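NAD_Gly3P_dh, NAD-dependent glycerol-3-phosphate dehydrogenase (Streptosporangium roseum, PDB 5OCM) binds NADP and is an imine reductase that probably uses the reduced cofactor to turn imines into amines. Local coordinates at residues L9-M14 with T29-R34; L62-V67 with V90-G95; A118-P123 with F132-G137. All coordinates share one frame; numbering follows the deposited sequence.

All three contacts belong to one mixed sheet in the nucleotide-binding domain, and NADP runs past every one of them. Contact 1 and contact 2 are parallel pairings, each closing a beta-alpha-beta unit, and they meet where the backbone of Leu9 is hydrogen-bonded to Val64 and Cys66; contact 3 is the antiparallel hairpin beyond them, with strand 113-120 next to strand 88-91. None lies on the surface: the touching residues are mostly buried in contact 1 and wholly so in contacts 2 and 3. Their chemistry follows the cofactor: contact 1 holds its phosphates with amides, Asn33 and Arg34, contact 2 the nicotinamide ribose, and contact 3 lies along the nicotinamide and the bound ketone hydrate.

Contact 1. Residues L9-M14 with T29-R34. With NAP (NADP nicotinamide-adenine-dinucleotide phosphate), chain G.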
loop_
_atom_site.group_PDB
_atom_site.type_symbol
_atom_site.label_atom_id
_atom_site.label_comp_id
_atom_site.label_asym_id
_atom_site.label_seq_id
_atom_site.Cartn_x
_atom_site.Cartn_y
_atom_site.Cartn_z
ATOM N N LEU A 9 30.851 3.675 7.751
ATOM C CA LEU A 9 31.402 2.363 7.466
ATOM C C LEU A 9 30.394 1.570 6.655
ATOM O O LEU A 9 29.304 1.285 7.145
ATOM C CB LEU A 9 31.698 1.609 8.758
ATOM C CG LEU A 9 32.518 2.351 9.805
ATOM C CD1 LEU A 9 32.678 1.520 11.077
ATOM C CD2 LEU A 9 33.892 2.735 9.273
ATOM N N GLY A 10 30.778 1.229 5.431
ATOM C CA GLY A 10 29.958 0.483 4.498
ATOM C C GLY A 10 29.502 1.384 3.372
ATOM O O GLY A 10 28.761 2.342 3.607
ATOM N N LEU A 11 29.982 1.100 2.168
ATOM C CA LEU A 11 29.737 1.927 0.994
ATOM C C LEU A 11 29.083 1.127 -0.111
ATOM O O LEU A 11 29.481 1.218 -1.281
ATOM C CB LEU A 11 31.021 2.572 0.505
ATOM C CG LEU A 11 31.706 3.464 1.486
ATOM C CD1 LEU A 11 33.009 4.010 0.882
ATOM C CD2 LEU A 11 30.835 4.616 2.040
ATOM N N GLY A 12 28.016 0.439 0.259
ATOM C CA GLY A 12 27.080 -0.117 -0.736
ATOM C C GLY A 12 26.224 0.961 -1.325
ATOM O O GLY A 12 26.502 2.151 -1.180
ATOM N N LEU A 13 25.153 0.572 -2.028
ATOM C CA LEU A 13 24.245 1.563 -2.615
ATOM C C LEU A 13 23.756 2.531 -1.535
ATOM O O LEU A 13 23.664 3.728 -1.760
ATOM C CB LEU A 13 23.014 0.864 -3.213
ATOM C CG LEU A 13 23.294 -0.031 -4.403
ATOM C CD1 LEU A 13 21.959 -0.541 -4.940
ATOM C CD2 LEU A 13 24.003 0.686 -5.554
ATOM N N MET A 14 23.446 2.015 -0.347
ATOM C CA MET A 14 22.903 2.876 0.682
ATOM C C MET A 14 23.979 3.669 1.415
ATOM O O MET A 14 23.851 4.879 1.633
ATOM C CB MET A 14 22.018 2.086 1.643
ATOM C CG MET A 14 21.414 2.937 2.730
ATOM S SD MET A 14 20.469 4.428 2.225
ATOM C CE MET A 14 18.978 3.581 1.677
ATOM N N THR A 29 33.482 14.364 6.409
ATOM C CA THR A 29 33.074 12.978 6.369
ATOM C C THR A 29 34.231 12.067 6.005
ATOM O O THR A 29 34.877 12.235 4.963
ATOM C CB THR A 29 31.903 12.785 5.358
ATOM O OG1 THR A 29 30.855 13.678 5.698
ATOM C CG2 THR A 29 31.404 11.405 5.403
ATOM N N THR A 30 34.482 11.072 6.854
ATOM C CA THR A 30 35.419 9.990 6.577
ATOM C C THR A 30 34.627 8.726 6.201
ATOM O O THR A 30 33.582 8.421 6.801
ATOM C CB THR A 30 36.308 9.693 7.781
ATOM O OG1 THR A 30 37.129 10.857 8.050
ATOM C CG2 THR A 30 37.206 8.500 7.559
ATOM N N VAL A 31 35.073 8.020 5.167
ATOM C CA VAL A 31 34.451 6.808 4.722
ATOM C C VAL A 31 35.389 5.614 4.644
ATOM O O VAL A 31 36.587 5.760 4.477
ATOM C CB VAL A 31 33.776 7.008 3.341
ATOM C CG1 VAL A 31 32.785 8.175 3.388
ATOM C CG2 VAL A 31 34.789 7.225 2.259
ATOM N N TRP A 32 34.815 4.409 4.733
ATOM C CA TRP A 32 35.556 3.158 4.607
ATOM C C TRP A 32 34.606 2.089 4.121
ATOM O O TRP A 32 33.411 2.074 4.466
ATOM C CB TRP A 32 36.167 2.726 5.945
ATOM C CG TRP A 32 36.781 1.350 5.892
ATOM C CD1 TRP A 32 38.050 1.000 5.470
ATOM C CD2 TRP A 32 36.144 0.114 6.222
ATOM N NE1 TRP A 32 38.235 -0.338 5.531
ATOM C CE2 TRP A 32 37.083 -0.926 5.984
ATOM C CE3 TRP A 32 34.861 -0.225 6.656
ATOM C CZ2 TRP A 32 36.795 -2.274 6.216
ATOM C CZ3 TRP A 32 34.571 -1.592 6.882
ATOM C CH2 TRP A 32 35.534 -2.573 6.676
ATOM N N ASN A 33 35.139 1.168 3.328
ATOM C CA ASN A 33 34.424 -0.019 2.835
ATOM C C ASN A 33 35.392 -1.186 2.832
ATOM O O ASN A 33 36.587 -0.992 2.551
ATOM C CB ASN A 33 33.934 0.217 1.413
ATOM C CG ASN A 33 32.932 -0.848 0.966
ATOM O OD1 ASN A 33 31.875 -1.037 1.645
ATOM N ND2 ASN A 33 33.260 -1.575 -0.135
ATOM N N ARG A 34 34.897 -2.384 3.083
ATOM C CA ARG A 34 35.757 -3.599 3.039
ATOM C C ARG A 34 36.490 -3.720 1.735
ATOM O O ARG A 34 37.681 -3.928 1.742
ATOM C CB ARG A 34 34.876 -4.836 3.283
ATOM C CG ARG A 34 35.547 -6.155 2.945
ATOM C CD ARG A 34 34.615 -7.291 3.278
ATOM N NE ARG A 34 33.468 -7.342 2.388
ATOM C CZ ARG A 34 32.578 -8.328 2.375
ATOM N NH1 ARG A 34 31.562 -8.293 1.530
ATOM N NH2 ARG A 34 32.696 -9.376 3.202
HETATM P PA NAP G . 24.818 -3.453 -0.639
HETATM O O1A NAP G . 24.901 -2.562 -1.877
HETATM O O2A NAP G . 24.713 -4.858 -1.022
HETATM O O5B NAP G . 26.072 -3.217 0.382
HETATM C C5B NAP G . 26.398 -4.212 1.347
HETATM C C4B NAP G . 27.520 -3.573 2.129
HETATM O O4B NAP G . 27.880 -4.351 3.256
HETATM C C3B NAP G . 28.827 -3.329 1.309
HETATM O O3B NAP G . 29.460 -2.083 1.685
HETATM C C2B NAP G . 29.678 -4.537 1.754
HETATM O O2B NAP G . 31.091 -4.398 1.517
HETATM C C1B NAP G . 29.307 -4.611 3.209
HETATM N N9A NAP G . 29.610 -5.887 3.829
HETATM C C8A NAP G . 29.019 -7.072 3.648
HETATM N N7A NAP G . 29.570 -8.009 4.406
HETATM C C5A NAP G . 30.558 -7.399 5.090
HETATM C C6A NAP G . 31.539 -7.810 6.078
HETATM N N6A NAP G . 31.578 -9.134 6.501
HETATM N N1A NAP G . 32.457 -6.908 6.489
HETATM C C2A NAP G . 32.436 -5.620 6.082
HETATM N N3A NAP G . 31.541 -5.146 5.191
HETATM C C4A NAP G . 30.611 -6.006 4.706
HETATM O O3 NAP G . 23.566 -3.185 0.286
HETATM P PN NAP G . 22.862 -1.712 0.480
HETATM O O1N NAP G . 21.712 -1.607 -0.437
HETATM O O2N NAP G . 23.929 -0.628 0.704
HETATM O O5D NAP G . 22.203 -2.114 1.899
HETATM C C5D NAP G . 22.981 -1.934 3.087
HETATM C C4D NAP G . 22.023 -2.031 4.256
HETATM O O4D NAP G . 21.031 -0.924 4.137
HETATM C C3D NAP G . 21.308 -3.397 4.285
HETATM O O3D NAP G . 21.128 -3.848 5.640
HETATM C C2D NAP G . 19.963 -3.016 3.645
HETATM O O2D NAP G . 18.851 -3.873 3.952
HETATM C C1D NAP G . 19.787 -1.570 4.179
HETATM N N1N NAP G . 18.880 -0.765 3.386
HETATM C C2N NAP G . 19.087 -0.577 2.098
HETATM C C3N NAP G . 18.185 0.180 1.325
HETATM C C7N NAP G . 18.318 0.368 -0.138
HETATM O O7N NAP G . 17.352 0.940 -0.690
HETATM N N7N NAP G . 19.373 -0.062 -0.774
HETATM C C4N NAP G . 17.089 0.792 1.955
HETATM C C5N NAP G . 16.975 0.654 3.335
HETATM C C6N NAP G . 17.893 -0.132 4.009
HETATM P P2B NAP G . 31.695 -4.802 0.086
HETATM O O1X NAP G . 31.449 -3.624 -0.798
HETATM O O2X NAP G . 33.100 -5.099 0.486
HETATM O O3X NAP G . 31.028 -6.136 -0.258
#
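Gly10 N donates to Trp32 O in an almost straight bond (2.9 Å), extending the parallel pairing of Leu9 with Trp32. Leu11 N donates to the side-chain OD1 of Asn33, also at 2.9 Å, approaching from above the amide plane. The same OD1 accepts from the ribose hydroxyl O3B of NADP at 2.6 Å, while Asn33 ND2 donates to the 2'-phosphate oxygen O1X; an amide suits this place because it offers an acceptor and a donor together.

Apolar contacts flank these bonds. Leu11 CD1 meets Val31 CG2 at 3.9 Å, the two side chains crossing at about a right angle, and Leu9 CD2 rests on Trp32 CB.

Arg34 NE and NH1 donate hydrogen bonds to O2X and O3X of the 2'-phosphate, an anion that a guanidinium suits. With its chain bent at chi3 (69°), the guanidinium lays one face over adenine C5A. The diphosphate is met by amides at the start of helix 13-24: Leu13 N binds O1A (3.1 Å) and Met14 N binds O2N. A side chain on Gly12 would collide with NADP O5B. Together these features form the glycine-rich turn of a Rossmann beta-alpha-beta unit, adapted to the 2'-phosphate of NADP.

Contact 2. Residues L62-V67 with V90-G95; sequences LVVVCV and VNLTSG. With NAP (NADP nicotinamide-adenine-dinucleotide phosphate), chain G.
Val64 and Val90 lie side by side and point the same way, at the centre of the tightly packed part of this contact. Here 62-65 and 90-91 run parallel, tied by Val90 N to Val63 O and Val65 N to Val90 O, both 2.8 Å, and then by Leu92 N to Val65 O. Branched valines suit these extended positions, and on the face of Val64 and Val90 they pack with leucines alone: Leu62 CD1 touches Val90 CG2 at 3.7 Å, and Val64 CG1 meets Leu92 CD1. On the other face Val65 CG1, placed between its own N and carbonyl carbon (chi1 41°), lies against Asn91 OD1.

Beyond Val65 the regular pairing gives way to looser contacts made by polar side chains, though still in a buried setting, with the cofactor rather than solvent alongside. Asn91 OD1 accepts from Thr93 N, an Asx turn, and from Thr93 OG1 in the carbonyl plane, both at 3.0 Å. The hydroxyl in turn accepts a hydrogen bond from Val67 N (3.1 Å), so Thr93 OG1 stands in for a backbone carbonyl just where the backbone ladder ends. A valine in place of Thr93 would probably leave Val67 N without its acceptor and Asn91 OD1 with one donor fewer.

At the far end Ser94 N donates to O3D of the nicotinamide ribose at 3.0 Å, and Ser94 OG shares a hydrogen bond with O2D (2.6 Å). Cys66 SG packs against the same sugar, while Val67 CB faces O4B of the adenosine ribose. Such loops, leaving the carboxyl ends of neighbouring parallel strands to receive the dinucleotide, are the hallmark of a Rossmann fold.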
loop_
_atom_site.group_PDB
_atom_site.type_symbol
_atom_site.label_atom_id
_atom_site.label_comp_id
_atom_site.label_asym_id
_atom_site.label_seq_id
_atom_site.Cartn_x
_atom_site.Cartn_y
_atom_site.Cartn_z
ATOM N N LEU A 62 31.088 10.636 15.687
ATOM C CA LEU A 62 29.824 9.983 15.296
ATOM C C LEU A 62 30.189 8.990 14.198
ATOM O O LEU A 62 30.766 9.383 13.172
ATOM C CB LEU A 62 28.826 11.001 14.787
ATOM C CG LEU A 62 27.466 10.515 14.375
ATOM C CD1 LEU A 62 26.720 10.043 15.565
ATOM C CD2 LEU A 62 26.622 11.544 13.680
ATOM N N VAL A 63 29.874 7.714 14.419
ATOM C CA VAL A 63 30.246 6.647 13.512
ATOM C C VAL A 63 28.986 5.894 13.106
ATOM O O VAL A 63 28.275 5.338 13.943
ATOM C CB VAL A 63 31.207 5.642 14.152
ATOM C CG1 VAL A 63 31.584 4.524 13.147
ATOM C CG2 VAL A 63 32.441 6.350 14.680
ATOM N N VAL A 64 28.729 5.890 11.807
ATOM C CA VAL A 64 27.497 5.321 11.240
ATOM C C VAL A 64 27.905 4.040 10.482
ATOM O O VAL A 64 28.804 4.088 9.642
ATOM C CB VAL A 64 26.866 6.283 10.270
ATOM C CG1 VAL A 64 25.620 5.666 9.605
ATOM C CG2 VAL A 64 26.487 7.555 11.023
ATOM N N VAL A 65 27.215 2.918 10.744
ATOM C CA VAL A 65 27.505 1.701 10.027
ATOM C C VAL A 65 26.289 1.315 9.197
ATOM O O VAL A 65 25.152 1.282 9.725
ATOM C CB VAL A 65 27.978 0.524 10.934
ATOM C CG1 VAL A 65 27.255 0.383 12.192
ATOM C CG2 VAL A 65 28.132 -0.775 10.181
ATOM N N CYS A 66 26.537 0.922 7.953
ATOM C CA CYS A 66 25.447 0.488 7.049
ATOM C C CYS A 66 25.986 -0.589 6.142
ATOM O O CYS A 66 26.468 -0.325 5.057
ATOM C CB CYS A 66 24.878 1.651 6.303
ATOM S SG CYS A 66 23.404 1.186 5.329
ATOM N N VAL A 67 25.996 -1.820 6.673
ATOM C CA VAL A 67 26.495 -2.998 5.942
ATOM C C VAL A 67 25.332 -3.954 5.691
ATOM O O VAL A 67 24.156 -3.575 5.867
ATOM C CB VAL A 67 27.726 -3.640 6.620
ATOM C CG1 VAL A 67 28.897 -2.666 6.557
ATOM C CG2 VAL A 67 27.410 -4.079 8.067
ATOM N N VAL A 90 26.081 4.591 15.480
ATOM C CA VAL A 90 24.741 4.588 14.909
ATOM C C VAL A 90 24.688 3.454 13.892
ATOM O O VAL A 90 25.472 3.442 12.929
ATOM C CB VAL A 90 24.429 5.912 14.188
ATOM C CG1 VAL A 90 23.057 5.864 13.483
ATOM C CG2 VAL A 90 24.540 7.107 15.161
ATOM N N ASN A 91 23.821 2.467 14.117
ATOM C CA ASN A 91 23.745 1.302 13.248
ATOM C C ASN A 91 22.477 1.358 12.434
ATOM O O ASN A 91 21.386 1.337 12.994
ATOM C CB ASN A 91 23.785 0.045 14.099
ATOM C CG ASN A 91 23.772 -1.241 13.272
ATOM O OD1 ASN A 91 23.939 -1.227 12.040
ATOM N ND2 ASN A 91 23.692 -2.378 14.000
ATOM N N LEU A 92 22.638 1.504 11.132
ATOM C CA LEU A 92 21.529 1.607 10.171
ATOM C C LEU A 92 21.407 0.344 9.314
ATOM O O LEU A 92 20.702 0.308 8.273
ATOM C CB LEU A 92 21.692 2.857 9.296
ATOM C CG LEU A 92 21.684 4.205 10.041
ATOM C CD1 LEU A 92 21.831 5.380 9.085
ATOM C CD2 LEU A 92 20.456 4.325 10.919
ATOM N N THR A 93 22.100 -0.726 9.725
ATOM C CA THR A 93 22.002 -2.011 9.029
ATOM C C THR A 93 20.646 -2.683 9.331
ATOM O O THR A 93 20.218 -2.668 10.458
ATOM C CB THR A 93 23.161 -2.921 9.507
ATOM O OG1 THR A 93 24.400 -2.216 9.255
ATOM C CG2 THR A 93 23.162 -4.234 8.816
ATOM N N SER A 94 20.013 -3.300 8.341
ATOM C CA SER A 94 18.780 -4.068 8.564
ATOM C C SER A 94 18.999 -5.257 9.503
ATOM O O SER A 94 20.066 -5.844 9.550
ATOM C CB SER A 94 18.178 -4.547 7.252
ATOM O OG SER A 94 18.029 -3.495 6.363
ATOM N N GLY A 95 17.954 -5.602 10.243
ATOM C CA GLY A 95 18.017 -6.803 11.104
ATOM C C GLY A 95 16.774 -6.951 11.948
ATOM O O GLY A 95 15.792 -6.249 11.722
HETATM P PA NAP G . 24.818 -3.453 -0.639
HETATM O O1A NAP G . 24.901 -2.562 -1.877
HETATM O O2A NAP G . 24.713 -4.858 -1.022
HETATM O O5B NAP G . 26.072 -3.217 0.382
HETATM C C5B NAP G . 26.398 -4.212 1.347
HETATM C C4B NAP G . 27.520 -3.573 2.129
HETATM O O4B NAP G . 27.880 -4.351 3.256
HETATM C C3B NAP G . 28.827 -3.329 1.309
HETATM O O3B NAP G . 29.460 -2.083 1.685
HETATM C C2B NAP G . 29.678 -4.537 1.754
HETATM O O2B NAP G . 31.091 -4.398 1.517
HETATM C C1B NAP G . 29.307 -4.611 3.209
HETATM N N9A NAP G . 29.610 -5.887 3.829
HETATM C C8A NAP G . 29.019 -7.072 3.648
HETATM N N7A NAP G . 29.570 -8.009 4.406
HETATM C C5A NAP G . 30.558 -7.399 5.090
HETATM C C6A NAP G . 31.539 -7.810 6.078
HETATM N N6A NAP G . 31.578 -9.134 6.501
HETATM N N1A NAP G . 32.457 -6.908 6.489
HETATM C C2A NAP G . 32.436 -5.620 6.082
HETATM N N3A NAP G . 31.541 -5.146 5.191
HETATM C C4A NAP G . 30.611 -6.006 4.706
HETATM O O3 NAP G . 23.566 -3.185 0.286
HETATM P PN NAP G . 22.862 -1.712 0.480
HETATM O O1N NAP G . 21.712 -1.607 -0.437
HETATM O O2N NAP G . 23.929 -0.628 0.704
HETATM O O5D NAP G . 22.203 -2.114 1.899
HETATM C C5D NAP G . 22.981 -1.934 3.087
HETATM C C4D NAP G . 22.023 -2.031 4.256
HETATM O O4D NAP G . 21.031 -0.924 4.137
HETATM C C3D NAP G . 21.308 -3.397 4.285
HETATM O O3D NAP G . 21.128 -3.848 5.640
HETATM C C2D NAP G . 19.963 -3.016 3.645
HETATM O O2D NAP G . 18.851 -3.873 3.952
HETATM C C1D NAP G . 19.787 -1.570 4.179
HETATM N N1N NAP G . 18.880 -0.765 3.386
HETATM C C2N NAP G . 19.087 -0.577 2.098
HETATM C C3N NAP G . 18.185 0.180 1.325
HETATM C C7N NAP G . 18.318 0.368 -0.138
HETATM O O7N NAP G . 17.352 0.940 -0.690
HETATM N N7N NAP G . 19.373 -0.062 -0.774
HETATM C C4N NAP G . 17.089 0.792 1.955
HETATM C C5N NAP G . 16.975 0.654 3.335
HETATM C C6N NAP G . 17.893 -0.132 4.009
HETATM P P2B NAP G . 31.695 -4.802 0.086
HETATM O O1X NAP G . 31.449 -3.624 -0.798
HETATM O O2X NAP G . 33.100 -5.099 0.486
HETATM O O3X NAP G . 31.028 -6.136 -0.258
#

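Contact 3. Residues A118-P123 with F132-G137. With NAP (NADP nicotinamide-adenine-dinucleotide phosphate), chain G; 9RH (2,2,2-trifluoromethyl acetophenone hydrate), chain X.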
loop_
_atom_site.group_PDB
_atom_site.type_symbol
_atom_site.label_atom_id
_atom_site.label_comp_id
_atom_site.label_asym_id
_atom_site.label_seq_id
_atom_site.Cartn_x
_atom_site.Cartn_y
_atom_site.Cartn_z
ATOM N N ALA A 118 16.644 2.699 11.493
ATOM C CA ALA A 118 16.113 2.075 10.305
ATOM C C ALA A 118 15.892 3.121 9.249
ATOM O O ALA A 118 15.331 4.193 9.536
ATOM C CB ALA A 118 14.850 1.361 10.591
ATOM N N ILE A 119 16.411 2.870 8.043
ATOM C CA ILE A 119 16.314 3.808 6.938
ATOM C C ILE A 119 15.071 3.486 6.148
ATOM O O ILE A 119 15.060 2.466 5.424
ATOM C CB ILE A 119 17.520 3.771 6.005
ATOM C CG1 ILE A 119 18.827 3.991 6.792
ATOM C CG2 ILE A 119 17.412 4.897 4.948
ATOM C CD1 ILE A 119 20.050 3.465 6.006
ATOM N N MET A 120 14.026 4.310 6.285
ATOM C CA MET A 120 12.767 4.050 5.588
ATOM C C MET A 120 12.747 4.913 4.331
ATOM O O MET A 120 11.932 5.814 4.166
ATOM C CB MET A 120 11.561 4.335 6.497
ATOM C CG MET A 120 11.589 3.598 7.831
ATOM S SD MET A 120 12.055 1.862 7.836
ATOM C CE MET A 120 10.885 1.208 6.641
ATOM N N ALA A 121 13.699 4.629 3.463
ATOM C CA ALA A 121 13.959 5.376 2.249
ATOM C C ALA A 121 14.880 4.605 1.347
ATOM O O ALA A 121 15.656 3.764 1.804
ATOM C CB ALA A 121 14.636 6.729 2.604
ATOM N N ILE A 122 14.801 4.926 0.065
ATOM C CA ILE A 122 15.770 4.442 -0.912
ATOM C C ILE A 122 16.967 5.440 -1.024
ATOM O O ILE A 122 16.862 6.602 -0.620
ATOM C CB ILE A 122 15.141 4.223 -2.316
ATOM C CG1 ILE A 122 14.456 5.505 -2.819
ATOM C CG2 ILE A 122 14.202 3.040 -2.272
ATOM C CD1 ILE A 122 14.007 5.442 -4.290
ATOM N N PRO A 123 18.075 4.975 -1.594
ATOM C CA PRO A 123 19.289 5.831 -1.599
ATOM C C PRO A 123 19.092 7.181 -2.254
ATOM O O PRO A 123 19.589 8.179 -1.764
ATOM C CB PRO A 123 20.292 4.976 -2.380
ATOM C CG PRO A 123 19.909 3.583 -2.076
ATOM C CD PRO A 123 18.386 3.624 -2.136
ATOM N N PHE A 132 12.593 9.328 5.427
ATOM C CA PHE A 132 12.076 8.997 6.759
ATOM C C PHE A 132 13.047 8.014 7.414
ATOM O O PHE A 132 13.396 7.019 6.800
ATOM C CB PHE A 132 10.732 8.304 6.353
ATOM C CG PHE A 132 9.850 7.854 7.457
ATOM C CD1 PHE A 132 9.776 8.537 8.650
ATOM C CD2 PHE A 132 8.967 6.785 7.238
ATOM C CE1 PHE A 132 8.884 8.127 9.633
ATOM C CE2 PHE A 132 8.132 6.342 8.224
ATOM C CZ PHE A 132 8.029 7.034 9.393
ATOM N N LEU A 133 13.506 8.310 8.633
ATOM C CA LEU A 133 14.423 7.419 9.345
ATOM C C LEU A 133 14.003 7.343 10.797
ATOM O O LEU A 133 13.599 8.355 11.400
ATOM C CB LEU A 133 15.880 7.920 9.245
ATOM C CG LEU A 133 16.520 7.939 7.870
ATOM C CD1 LEU A 133 16.280 9.347 7.223
ATOM C CD2 LEU A 133 18.028 7.726 7.942
ATOM N N LEU A 134 14.132 6.152 11.376
ATOM C CA LEU A 134 13.632 5.878 12.748
ATOM C C LEU A 134 14.826 5.516 13.619
ATOM O O LEU A 134 15.674 4.760 13.179
ATOM C CB LEU A 134 12.690 4.696 12.729
ATOM C CG LEU A 134 11.583 4.753 11.711
ATOM C CD1 LEU A 134 10.699 3.512 11.784
ATOM C CD2 LEU A 134 10.738 5.999 11.906
ATOM N N TYR A 135 14.852 6.040 14.850
ATOM C CA TYR A 135 15.983 5.775 15.758
ATOM C C TYR A 135 15.450 5.321 17.107
ATOM O O TYR A 135 14.415 5.824 17.586
ATOM C CB TYR A 135 16.794 7.056 15.966
ATOM C CG TYR A 135 17.557 7.463 14.761
ATOM C CD1 TYR A 135 16.969 8.235 13.765
ATOM C CD2 TYR A 135 18.857 7.013 14.549
ATOM C CE1 TYR A 135 17.652 8.543 12.600
ATOM C CE2 TYR A 135 19.546 7.303 13.408
ATOM C CZ TYR A 135 18.946 8.100 12.431
ATOM O OH TYR A 135 19.586 8.384 11.280
ATOM N N SER A 136 16.197 4.410 17.725
ATOM C CA SER A 136 15.937 4.003 19.089
ATOM C C SER A 136 17.193 3.944 19.861
ATOM O O SER A 136 18.295 3.735 19.308
ATOM C CB SER A 136 15.332 2.586 19.125
ATOM O OG SER A 136 14.247 2.515 18.275
ATOM N N GLY A 137 17.048 4.114 21.172
ATOM C CA GLY A 137 18.219 4.148 22.090
ATOM C C GLY A 137 18.036 5.320 23.027
ATOM O O GLY A 137 16.927 5.831 23.181
HETATM P PA NAP G . 24.818 -3.453 -0.639
HETATM O O1A NAP G . 24.901 -2.562 -1.877
HETATM O O2A NAP G . 24.713 -4.858 -1.022
HETATM O O5B NAP G . 26.072 -3.217 0.382
HETATM C C5B NAP G . 26.398 -4.212 1.347
HETATM C C4B NAP G . 27.520 -3.573 2.129
HETATM O O4B NAP G . 27.880 -4.351 3.256
HETATM C C3B NAP G . 28.827 -3.329 1.309
HETATM O O3B NAP G . 29.460 -2.083 1.685
HETATM C C2B NAP G . 29.678 -4.537 1.754
HETATM O O2B NAP G . 31.091 -4.398 1.517
HETATM C C1B NAP G . 29.307 -4.611 3.209
HETATM N N9A NAP G . 29.610 -5.887 3.829
HETATM C C8A NAP G . 29.019 -7.072 3.648
HETATM N N7A NAP G . 29.570 -8.009 4.406
HETATM C C5A NAP G . 30.558 -7.399 5.090
HETATM C C6A NAP G . 31.539 -7.810 6.078
HETATM N N6A NAP G . 31.578 -9.134 6.501
HETATM N N1A NAP G . 32.457 -6.908 6.489
HETATM C C2A NAP G . 32.436 -5.620 6.082
HETATM N N3A NAP G . 31.541 -5.146 5.191
HETATM C C4A NAP G . 30.611 -6.006 4.706
HETATM O O3 NAP G . 23.566 -3.185 0.286
HETATM P PN NAP G . 22.862 -1.712 0.480
HETATM O O1N NAP G . 21.712 -1.607 -0.437
HETATM O O2N NAP G . 23.929 -0.628 0.704
HETATM O O5D NAP G . 22.203 -2.114 1.899
HETATM C C5D NAP G . 22.981 -1.934 3.087
HETATM C C4D NAP G . 22.023 -2.031 4.256
HETATM O O4D NAP G . 21.031 -0.924 4.137
HETATM C C3D NAP G . 21.308 -3.397 4.285
HETATM O O3D NAP G . 21.128 -3.848 5.640
HETATM C C2D NAP G . 19.963 -3.016 3.645
HETATM O O2D NAP G . 18.851 -3.873 3.952
HETATM C C1D NAP G . 19.787 -1.570 4.179
HETATM N N1N NAP G . 18.880 -0.765 3.386
HETATM C C2N NAP G . 19.087 -0.577 2.098
HETATM C C3N NAP G . 18.185 0.180 1.325
HETATM C C7N NAP G . 18.318 0.368 -0.138
HETATM O O7N NAP G . 17.352 0.940 -0.690
HETATM N N7N NAP G . 19.373 -0.062 -0.774
HETATM C C4N NAP G . 17.089 0.792 1.955
HETATM C C5N NAP G . 16.975 0.654 3.335
HETATM C C6N NAP G . 17.893 -0.132 4.009
HETATM P P2B NAP G . 31.695 -4.802 0.086
HETATM O O1X NAP G . 31.449 -3.624 -0.798
HETATM O O2X NAP G . 33.100 -5.099 0.486
HETATM O O3X NAP G . 31.028 -6.136 -0.258
HETATM O O1 9RH X . 15.125 -3.970 0.247
HETATM C C1 9RH X . 14.826 -3.305 1.439
HETATM O O2 9RH X . 13.948 -3.992 2.281
HETATM C C2 9RH X . 14.387 -1.873 1.174
HETATM C C3 9RH X . 14.205 -1.422 -0.126
HETATM C C4 9RH X . 13.689 -0.163 -0.368
HETATM C C5 9RH X . 13.387 0.677 0.676
HETATM C C6 9RH X . 13.580 0.249 1.961
HETATM C C7 9RH X . 14.068 -1.025 2.220
HETATM C C8 9RH X . 16.154 -3.343 2.134
HETATM F F1 9RH X . 16.537 -4.612 2.256
HETATM F F2 9RH X . 16.100 -2.739 3.357
HETATM F F3 9RH X . 17.002 -2.703 1.352
HETATM O O HOH W 1 11.475 7.851 2.460
#
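Ile119 and Leu133 sit side by side, pointing the same way from the non-hydrogen-bonded pair of this antiparallel ladder, with Ile119 CG1 4.0 Å from Leu133 CD2. Both are branched and wholly apolar, which suits a buried sheet face. On the other face Met120 CB approaches Phe132 CD2 obliquely at 3.6 Å, and its CG lies 4.0 Å from Leu134 CG, the two side chains set at a slant. Bends at chi2 (-44°) and chi3 then lead the flexible thioether away from the ladder, and the side chain packs on Trp208 of the second subunit. Phe132, with CG anti to its backbone N (chi1 -178°), reaches Phe204 of that subunit.

Strands 113-120 and 131-136 form a beta hairpin in which 131-136 reverses the direction of the parallel Rossmann sheet, with 155-160 on its other side. Ala118 N and O bond with Leu134 O and N, and the small Ala118 packs against Asp170 of helix 165-192. Met120 N donates to Phe132 O at 2.8 Å, a bent bond (135°).

Past the strand the chain lines the pocket of the nicotinamide and the trifluoroacetophenone hydrate: Ala121 O comes 3.3 Å from nicotinamide C4N, and Ile122 CG2 lies 3.8 Å from ring carbon C4 of the hydrate.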